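Local coordinates for protein quinoline 2-oxidoreductase large subunit (Pseudomonas putida, PDB 1T3Q) that probably hydroxylates quinoline at carbon 2, as the large subunit of a molybdenum hydroxylase that carries the molybdenum centre and its pterin cytosine dinucleotide cofactor, at residues B[643-648]-B[657-662]; B[688-693]-B[752-757]. One frame throughout, in Å; residues are numbered along the deposited sequence.

Contacts 1 and 2 illustrate how a sheet and the helices packed on it divide the work of building the core of a domain. Contact 1 pairs the two strands of a beta hairpin, 636-649 and 655-665, through backbone hydrogen bonds; contact 2 joins helices 672-692 and 744-761, which lie against that hairpin, through side chains without any hydrogen bond between its segments. Their centres are about 10 Å apart. The touching residues of contact 2 are all buried; contact 1 is also largely buried, with helices on both faces, but Glu647, Thr658, Asp659 and Phe661 are partly exposed. The layers meet where Val657 CG2 packs on Leu691 CD1 and Phe660 CE2 on Val753 CG2.

Contact 1 of 2, residues B[643-648]-B[657-662]; sequences AAIVEI and VTDFFA
Segments 643-648 and 657-662 run antiparallel, at 167°, as the two arms of a beta hairpin of the molybdopterin-binding region, whose regular pairing is broken by a classic beta bulge, with Thr658 and Asp659 both set opposite Ile645. Ile645 O takes the Thr658 N-H at 2.9 Å and, more weakly, that of Asp659, while Ile645 N returns a bond to Asp659 O from above the carbonyl plane. Beyond the bulge, Ala643 and Phe661 form a hydrogen-bonded pair with bonds in both directions.

The bulge also organises the side chains. Thr658 OG1 lies between its own backbone N and carbonyl carbon (chi1 63°), donates to Asp659 OD2 at 2.7 Å and touches Ile645 CG2. Arg445 reaches both residues, bonding to Thr658 OG1 and forming a salt bridge with Asp659 OD2, so the pair should be well fixed. Ile645 lies alongside Asp659, and its CD1 meets the edge of the Phe661 ring at CE2. Helix 426-437 packs on Ala643 and Phe661.

Ala644, Val646, Val657 and Phe660 occupy the other face, beneath helices 672-692 and 744-761. Here the Phe660 ring covers Ala644 in a CH-pi contact: Ala644 CB stands 3.9 Å from the ring centroid, displaced toward the rim and closest to Phe660 CE2.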
loop_
_atom_site.group_PDB
_atom_site.type_symbol
_atom_site.label_atom_id
_atom_site.label_comp_id
_atom_site.label_asym_id
_atom_site.label_seq_id
_atom_site.Cartn_x
_atom_site.Cartn_y
_atom_site.Cartn_z
ATOM N N ALA B 643 -42.861 7.818 -16.541
ATOM C CA ALA B 643 -43.797 8.820 -17.034
ATOM C C ALA B 643 -43.286 10.148 -16.505
ATOM O O ALA B 643 -42.930 10.265 -15.330
ATOM C CB ALA B 643 -45.206 8.551 -16.525
ATOM N N ALA B 644 -43.228 11.140 -17.382
ATOM C CA ALA B 644 -42.750 12.453 -16.999
ATOM C C ALA B 644 -43.764 13.507 -17.389
ATOM O O ALA B 644 -44.458 13.381 -18.398
ATOM C CB ALA B 644 -41.413 12.745 -17.678
ATOM N N ILE B 645 -43.862 14.540 -16.562
ATOM C CA ILE B 645 -44.751 15.650 -16.840
ATOM C C ILE B 645 -43.845 16.867 -16.948
ATOM O O ILE B 645 -43.049 17.136 -16.049
ATOM C CB ILE B 645 -45.779 15.869 -15.714
ATOM C CG1 ILE B 645 -46.772 14.700 -15.689
ATOM C CG2 ILE B 645 -46.517 17.184 -15.938
ATOM C CD1 ILE B 645 -47.835 14.804 -14.605
ATOM N N VAL B 646 -43.947 17.578 -18.065
ATOM C CA VAL B 646 -43.132 18.760 -18.289
ATOM C C VAL B 646 -44.022 19.966 -18.516
ATOM O O VAL B 646 -45.146 19.843 -19.008
ATOM C CB VAL B 646 -42.205 18.611 -19.527
ATOM C CG1 VAL B 646 -41.302 17.399 -19.366
ATOM C CG2 VAL B 646 -43.034 18.510 -20.793
ATOM N N GLU B 647 -43.515 21.131 -18.137
ATOM C CA GLU B 647 -44.243 22.376 -18.317
ATOM C C GLU B 647 -43.362 23.302 -19.139
ATOM O O GLU B 647 -42.217 23.560 -18.774
ATOM C CB GLU B 647 -44.545 23.032 -16.967
ATOM C CG GLU B 647 -45.111 24.440 -17.101
ATOM C CD GLU B 647 -45.194 25.166 -15.770
ATOM O OE1 GLU B 647 -46.113 24.866 -14.983
ATOM O OE2 GLU B 647 -44.329 26.030 -15.512
ATOM N N ILE B 648 -43.899 23.788 -20.251
ATOM C CA ILE B 648 -43.165 24.688 -21.126
ATOM C C ILE B 648 -43.830 26.063 -21.120
ATOM O O ILE B 648 -45.036 26.170 -21.323
ATOM C CB ILE B 648 -43.156 24.165 -22.575
ATOM C CG1 ILE B 648 -42.499 22.785 -22.629
ATOM C CG2 ILE B 648 -42.425 25.147 -23.476
ATOM C CD1 ILE B 648 -42.602 22.118 -23.989
ATOM N N VAL B 657 -39.333 19.946 -15.686
ATOM C CA VAL B 657 -39.874 18.612 -15.464
ATOM C C VAL B 657 -40.473 18.722 -14.074
ATOM O O VAL B 657 -39.744 18.748 -13.083
ATOM C CB VAL B 657 -38.773 17.535 -15.441
ATOM C CG1 VAL B 657 -39.403 16.163 -15.264
ATOM C CG2 VAL B 657 -37.955 17.594 -16.726
ATOM N N THR B 658 -41.796 18.797 -14.004
ATOM C CA THR B 658 -42.481 18.952 -12.732
ATOM C C THR B 658 -42.766 17.662 -11.982
ATOM O O THR B 658 -42.874 17.673 -10.758
ATOM C CB THR B 658 -43.817 19.687 -12.916
ATOM O OG1 THR B 658 -44.686 18.900 -13.740
ATOM C CG2 THR B 658 -43.589 21.035 -13.572
ATOM N N ASP B 659 -42.899 16.558 -12.713
ATOM C CA ASP B 659 -43.194 15.274 -12.095
ATOM C C ASP B 659 -42.485 14.130 -12.808
ATOM O O ASP B 659 -42.217 14.198 -14.003
ATOM C CB ASP B 659 -44.699 14.994 -12.148
ATOM C CG ASP B 659 -45.521 16.069 -11.475
ATOM O OD1 ASP B 659 -45.791 15.943 -10.263
ATOM O OD2 ASP B 659 -45.897 17.039 -12.161
ATOM N N PHE B 660 -42.190 13.080 -12.057
ATOM C CA PHE B 660 -41.561 11.902 -12.627
ATOM C C PHE B 660 -42.050 10.691 -11.855
ATOM O O PHE B 660 -42.028 10.665 -10.620
ATOM C CB PHE B 660 -40.035 12.006 -12.576
ATOM C CG PHE B 660 -39.375 11.683 -13.888
ATOM C CD1 PHE B 660 -39.391 10.386 -14.391
ATOM C CD2 PHE B 660 -38.782 12.688 -14.647
ATOM C CE1 PHE B 660 -38.833 10.095 -15.638
ATOM C CE2 PHE B 660 -38.220 12.407 -15.893
ATOM C CZ PHE B 660 -38.247 11.109 -16.389
ATOM N N PHE B 661 -42.524 9.705 -12.602
ATOM C CA PHE B 661 -43.051 8.477 -12.033
ATOM C C PHE B 661 -42.248 7.316 -12.600
ATOM O O PHE B 661 -41.957 7.286 -13.795
ATOM C CB PHE B 661 -44.518 8.324 -12.424
ATOM C CG PHE B 661 -45.363 9.529 -12.101
ATOM C CD1 PHE B 661 -45.912 9.696 -10.832
ATOM C CD2 PHE B 661 -45.612 10.495 -13.068
ATOM C CE1 PHE B 661 -46.699 10.813 -10.537
ATOM C CE2 PHE B 661 -46.396 11.613 -12.781
ATOM C CZ PHE B 661 -46.938 11.770 -11.515
ATOM N N ALA B 662 -41.889 6.367 -11.743
ATOM C CA ALA B 662 -41.119 5.215 -12.183
ATOM C C ALA B 662 -41.656 3.903 -11.631
ATOM O O ALA B 662 -42.019 3.810 -10.458
ATOM C CB ALA B 662 -39.653 5.379 -11.776
#

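Contact 2 of 2, residues B[688-693]-B[752-757]; sequences GQTLLE and AVVAAV
Thr690 and Val753 bring together two helices, 672-692 and 744-761, in a helix-helix packing within the layer that covers the sheet containing hairpin strands 636-649 and 655-665. The short segments are inclined at 32° with their axes 9.6 Å apart, and their meeting is wholly one of side chains.

Thr690 can be followed outward. Its CB, directed toward the other helix, stands 3.9 Å from Val753 CG1. At the branch, OG1 takes the position between the backbone N and the carbonyl carbon (chi1 58°), from which it lies 3.2 Å from Val753 CG1 and 3.4 Å from Val753 CB. This buried hydroxyl is hydrogen-bonded back to Ala686 O in its own helix, so a polar atom can sit against an apolar valine with its hydrogen-bonding need met locally. The other branch, CG2, reaches Val754 CG2 at 3.8 Å, and Val754 in turn packs on Ile380 and Thr384 of helix 375-393.

Val753 CG1, anti to its backbone N, is shared: beyond Thr690 it also meets Leu691 CG, with both leucine methyls close by. Near the end of helix 672-692, Gly688 O accepts the usual bond from Leu692 N and a wider, pi-type one from Glu693 N, the two reaching it from opposite faces of its plane. This end adjoins other subunits: Leu691 O bonds to Arg185 of the medium subunit, and Glu693 OE1 forms a salt bridge with Arg143 of the small subunit. One turn beyond Val753, Val757 CG2 approaches Leu691 CD2 at 4.3 Å.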
loop_
_atom_site.group_PDB
_atom_site.type_symbol
_atom_site.label_atom_id
_atom_site.label_comp_id
_atom_site.label_asym_id
_atom_site.label_seq_id
_atom_site.Cartn_x
_atom_site.Cartn_y
_atom_site.Cartn_z
ATOM N N GLY B 688 -30.935 15.479 -17.991
ATOM C CA GLY B 688 -29.781 16.192 -18.510
ATOM C C GLY B 688 -29.675 15.969 -20.011
ATOM O O GLY B 688 -29.647 16.922 -20.789
ATOM N N GLN B 689 -29.643 14.708 -20.429
ATOM C CA GLN B 689 -29.531 14.397 -21.859
ATOM C C GLN B 689 -30.650 14.997 -22.704
ATOM O O GLN B 689 -30.405 15.521 -23.794
ATOM C CB GLN B 689 -29.520 12.882 -22.100
ATOM C CG GLN B 689 -29.337 12.531 -23.588
ATOM C CD GLN B 689 -29.656 11.084 -23.924
ATOM O OE1 GLN B 689 -29.383 10.621 -25.038
ATOM N NE2 GLN B 689 -30.247 10.367 -22.974
ATOM N N THR B 690 -31.879 14.933 -22.207
ATOM C CA THR B 690 -33.007 15.431 -22.978
ATOM C C THR B 690 -33.285 16.927 -22.981
ATOM O O THR B 690 -33.890 17.429 -23.925
ATOM C CB THR B 690 -34.317 14.705 -22.574
ATOM O OG1 THR B 690 -34.561 14.885 -21.172
ATOM C CG2 THR B 690 -34.208 13.217 -22.884
ATOM N N LEU B 691 -32.846 17.652 -21.956
ATOM C CA LEU B 691 -33.133 19.082 -21.907
ATOM C C LEU B 691 -31.954 20.027 -21.754
ATOM O O LEU B 691 -32.103 21.224 -22.002
ATOM C CB LEU B 691 -34.106 19.381 -20.758
ATOM C CG LEU B 691 -35.467 18.684 -20.743
ATOM C CD1 LEU B 691 -36.204 19.031 -19.452
ATOM C CD2 LEU B 691 -36.276 19.108 -21.956
ATOM N N LEU B 692 -30.789 19.504 -21.382
ATOM C CA LEU B 692 -29.637 20.365 -21.114
ATOM C C LEU B 692 -28.278 20.072 -21.734
ATOM O O LEU B 692 -27.580 20.989 -22.168
ATOM C CB LEU B 692 -29.422 20.418 -19.601
ATOM C CG LEU B 692 -30.572 20.935 -18.742
ATOM C CD1 LEU B 692 -30.382 20.487 -17.300
ATOM C CD2 LEU B 692 -30.624 22.450 -18.851
ATOM N N GLU B 693 -27.894 18.799 -21.741
ATOM C CA GLU B 693 -26.577 18.392 -22.211
ATOM C C GLU B 693 -26.309 18.156 -23.688
ATOM O O GLU B 693 -27.089 17.511 -24.389
ATOM C CB GLU B 693 -26.148 17.126 -21.464
ATOM C CG GLU B 693 -26.315 17.205 -19.964
ATOM C CD GLU B 693 -26.026 15.891 -19.274
ATOM O OE1 GLU B 693 -26.587 15.671 -18.179
ATOM O OE2 GLU B 693 -25.235 15.081 -19.814
ATOM N N ALA B 752 -39.335 9.222 -21.857
ATOM C CA ALA B 752 -40.474 9.821 -21.166
ATOM C C ALA B 752 -40.467 11.343 -21.289
ATOM O O ALA B 752 -41.515 11.955 -21.499
ATOM C CB ALA B 752 -40.469 9.412 -19.688
ATOM N N VAL B 753 -39.290 11.954 -21.158
ATOM C CA VAL B 753 -39.184 13.407 -21.260
ATOM C C VAL B 753 -39.441 13.899 -22.684
ATOM O O VAL B 753 -40.190 14.857 -22.891
ATOM C CB VAL B 753 -37.797 13.921 -20.801
ATOM C CG1 VAL B 753 -37.750 15.446 -20.914
ATOM C CG2 VAL B 753 -37.524 13.493 -19.363
ATOM N N VAL B 754 -38.816 13.254 -23.666
ATOM C CA VAL B 754 -39.025 13.655 -25.052
ATOM C C VAL B 754 -40.504 13.490 -25.395
ATOM O O VAL B 754 -41.109 14.364 -26.027
ATOM C CB VAL B 754 -38.180 12.801 -26.026
ATOM C CG1 VAL B 754 -38.551 13.134 -27.468
ATOM C CG2 VAL B 754 -36.700 13.081 -25.800
ATOM N N ALA B 755 -41.090 12.370 -24.972
ATOM C CA ALA B 755 -42.506 12.131 -25.233
ATOM C C ALA B 755 -43.339 13.224 -24.562
ATOM O O ALA B 755 -44.326 13.684 -25.121
ATOM C CB ALA B 755 -42.926 10.753 -24.709
ATOM N N ALA B 756 -42.925 13.643 -23.370
ATOM C CA ALA B 756 -43.652 14.682 -22.640
ATOM C C ALA B 756 -43.646 16.015 -23.380
ATOM O O ALA B 756 -44.676 16.673 -23.500
ATOM C CB ALA B 756 -43.060 14.853 -21.243
ATOM N N VAL B 757 -42.482 16.426 -23.871
ATOM C CA VAL B 757 -42.391 17.681 -24.602
ATOM C C VAL B 757 -43.296 17.633 -25.829
ATOM O O VAL B 757 -44.012 18.587 -26.126
ATOM C CB VAL B 757 -40.938 17.961 -25.043
ATOM C CG1 VAL B 757 -40.903 19.122 -26.031
ATOM C CG2 VAL B 757 -40.085 18.285 -23.820
#